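Local coordinates for nitrogen regulatory protein P-II (Thiomonas intermedia, PDB 5D4N), which is a carboxysome-associated PII-like signalling protein that is regulated by bicarbonate, binds adenine nucleotides, hydrolyses ADP and is likely to act as an enzyme regulator, at the interface of chains A and B. Coordinates in Å, arbitrary orientation; residue numbers count along the deposited sequence, not the author numbering. Chains: chain A/B, Nitrogen regulatory protein P-II.

The interface of chains A and B. Residues chain A 67, 69, 98, 100, 105-106; chain B 92-94.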
ATOM      1  N   ILE A  67       1.095  -8.116  -0.925  1.00 19.16           N
ATOM      2  CA  ILE A  67       2.209  -7.183  -0.871  1.00 18.47           C
ATOM      3  C   ILE A  67       3.437  -8.055  -0.729  1.00 20.42           C
ATOM      4  O   ILE A  67       3.527  -8.841   0.223  1.00 21.57           O
ATOM      5  CB  ILE A  67       2.085  -6.241   0.366  1.00 19.80           C
ATOM      6  CG1 ILE A  67       0.817  -5.382   0.291  1.00 21.71           C
ATOM      7  CG2 ILE A  67       3.350  -5.374   0.501  1.00 21.40           C
ATOM      8  CD1 ILE A  67       0.511  -4.689   1.662  1.00 25.37           C
ATOM      9  N   ALA A  69       7.681  -7.832  -0.773  1.00 20.42           N
ATOM     10  CA  ALA A  69       8.983  -7.184  -0.919  1.00 21.66           C
ATOM     11  C   ALA A  69       9.926  -8.225  -1.481  1.00 23.05           C
ATOM     12  O   ALA A  69      10.079  -9.321  -0.920  1.00 21.86           O
ATOM     13  CB  ALA A  69       9.501  -6.693   0.442  1.00 22.27           C
ATOM     14  N   ILE A  98      11.468   0.506  -2.796  1.00 21.85           N
ATOM     15  CA  ILE A  98      11.464   0.741  -1.358  1.00 21.08           C
ATOM     16  C   ILE A  98      12.873   0.583  -0.827  1.00 23.49           C
ATOM     17  O   ILE A  98      13.779   0.164  -1.553  1.00 22.32           O
ATOM     18  CB  ILE A  98      10.494  -0.222  -0.594  1.00 21.98           C
ATOM     19  CG1 ILE A  98      10.902  -1.703  -0.822  1.00 20.73           C
ATOM     20  CG2 ILE A  98       9.006   0.012  -1.010  1.00 22.16           C
ATOM     21  CD1 ILE A  98      10.341  -2.742   0.224  1.00 21.32           C
ATOM     22  N   VAL A 100      14.935  -1.076   2.739  1.00 21.58           N
ATOM     23  CA  VAL A 100      14.786  -1.948   3.894  1.00 20.54           C
ATOM     24  C   VAL A 100      16.078  -1.902   4.691  1.00 24.33           C
ATOM     25  O   VAL A 100      17.144  -1.582   4.154  1.00 24.61           O
ATOM     26  CB  VAL A 100      14.452  -3.422   3.502  1.00 23.66           C
ATOM     27  CG1 VAL A 100      13.088  -3.510   2.774  1.00 23.48           C
ATOM     28  CG2 VAL A 100      15.556  -4.040   2.622  1.00 24.63           C
ATOM     29  N   LYS A 105      16.805 -10.695   5.085  1.00 30.05           N
ATOM     30  CA  LYS A 105      15.446 -11.156   5.359  1.00 30.02           C
ATOM     31  C   LYS A 105      14.622 -11.342   4.091  1.00 30.42           C
ATOM     32  O   LYS A 105      13.576 -11.989   4.127  1.00 31.03           O
ATOM     33  CB  LYS A 105      14.722 -10.120   6.214  1.00 32.48           C
ATOM     34  CG  LYS A 105      14.764 -10.363   7.694  1.00 40.02           C
ATOM     35  CD  LYS A 105      13.621  -9.615   8.358  1.00 39.11           C
ATOM     36  CE  LYS A 105      12.398 -10.483   8.587  1.00 45.40           C
ATOM     37  NZ  LYS A 105      11.660 -10.060   9.784  1.00 37.39           N
ATOM     38  N   PHE A 106      15.054 -10.716   2.985  1.00 26.36           N
ATOM     39  CA  PHE A 106      14.294 -10.678   1.742  1.00 24.45           C
ATOM     40  C   PHE A 106      14.929 -11.389   0.558  1.00 30.60           C
ATOM     41  O   PHE A 106      14.233 -11.725  -0.396  1.00 29.89           O
ATOM     42  CB  PHE A 106      14.054  -9.206   1.350  1.00 24.20           C
ATOM     43  CG  PHE A 106      13.373  -8.420   2.451  1.00 23.44           C
ATOM     44  CD1 PHE A 106      12.000  -8.533   2.658  1.00 24.32           C
ATOM     45  CD2 PHE A 106      14.119  -7.658   3.351  1.00 25.90           C
ATOM     46  CE1 PHE A 106      11.385  -7.881   3.725  1.00 24.32           C
ATOM     47  CE2 PHE A 106      13.502  -6.994   4.415  1.00 26.01           C
ATOM     48  CZ  PHE A 106      12.130  -7.084   4.577  1.00 23.13           C
TER
ATOM     49  N   VAL B  92       8.322  -6.383   9.566  1.00 20.99           N
ATOM     50  CA  VAL B  92       9.171  -5.734   8.590  1.00 20.27           C
ATOM     51  C   VAL B  92       8.815  -4.265   8.504  1.00 22.28           C
ATOM     52  O   VAL B  92       7.690  -3.864   8.815  1.00 21.87           O
ATOM     53  CB  VAL B  92       9.033  -6.389   7.180  1.00 23.79           C
ATOM     54  CG1 VAL B  92       9.621  -7.813   7.143  1.00 24.73           C
ATOM     55  CG2 VAL B  92       7.575  -6.367   6.719  1.00 23.09           C
ATOM     56  N   VAL B  93       9.755  -3.470   8.006  1.00 20.31           N
ATOM     57  CA  VAL B  93       9.490  -2.039   7.763  1.00 18.82           C
ATOM     58  C   VAL B  93       9.928  -1.792   6.339  1.00 22.18           C
ATOM     59  O   VAL B  93      11.058  -2.176   5.965  1.00 21.49           O
ATOM     60  CB  VAL B  93      10.274  -1.098   8.714  1.00 24.09           C
ATOM     61  CG1 VAL B  93       9.941   0.362   8.396  1.00 24.79           C
ATOM     62  CG2 VAL B  93       9.929  -1.390  10.168  1.00 27.05           C
ATOM     63  N   PHE B  94       9.044  -1.152   5.550  1.00 19.57           N
ATOM     64  CA  PHE B  94       9.365  -0.759   4.184  1.00 19.19           C
ATOM     65  C   PHE B  94       9.354   0.756   4.142  1.00 22.51           C
ATOM     66  O   PHE B  94       8.374   1.379   4.568  1.00 24.34           O
ATOM     67  CB  PHE B  94       8.302  -1.266   3.225  1.00 20.72           C
ATOM     68  CG  PHE B  94       8.057  -2.759   3.244  1.00 19.82           C
ATOM     69  CD1 PHE B  94       9.100  -3.653   3.470  1.00 21.45           C
ATOM     70  CD2 PHE B  94       6.777  -3.267   3.038  1.00 21.49           C
ATOM     71  CE1 PHE B  94       8.876  -5.040   3.440  1.00 22.75           C
ATOM     72  CE2 PHE B  94       6.562  -4.645   3.010  1.00 21.20           C
ATOM     73  CZ  PHE B  94       7.596  -5.513   3.199  1.00 20.76           C
TER
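In B:Phe94 and A:Phe106, CG stands opposite the carbonyl carbon and beside the backbone N (chi1 -57° and -56°), which points the two rings at each other across the interface. The second torsion of B:Phe94, -35°, turns one side of its ring towards the chain A sheet. Off the plane on that side, just outside the CE1–CZ border of the ring, sits the methyl of A:Ala69, CB lying 3.5 Å from B:Phe94 CE1. A:Ile98 reaches the same side with its delta-methyl, beyond the rim, CD1 at 3.6 Å from B:Phe94 CD1. A:Ile67 adds a looser contact at the far rim, CG2 standing 4.1 Å from B:Phe94 CE2. A:Phe106 comes in at the edge of the B:Phe94 ring, its CE1 in that ring's plane and 3.8 Å from B:Phe94 CE1; the two rings are steeply inclined rather than stacked. A:Val100 flanks the ring near CD1 through its CG1 methyl. Across the B:Phe94 ring plane from A:Ala69 and A:Ile98, B:Val92 CG1 rests 3.7 Å from A:Phe106 CZ, at that ring's rim, on the side where A:Lys105 CB covers its face. An alanine in place of B:Phe94 would probably leave the methyls of A:Ala69 and A:Ile98 and the edge of A:Phe106 without their packing partner across the interface. The patch joins strand 92-102 of chain B to strands 63-70 and 92-100 of chain A and to the C-terminal segment that follows the 3-10 helix 103-105. It lies between subunits of the PII-type trimer, built partly from residues that also line the nucleotide pockets.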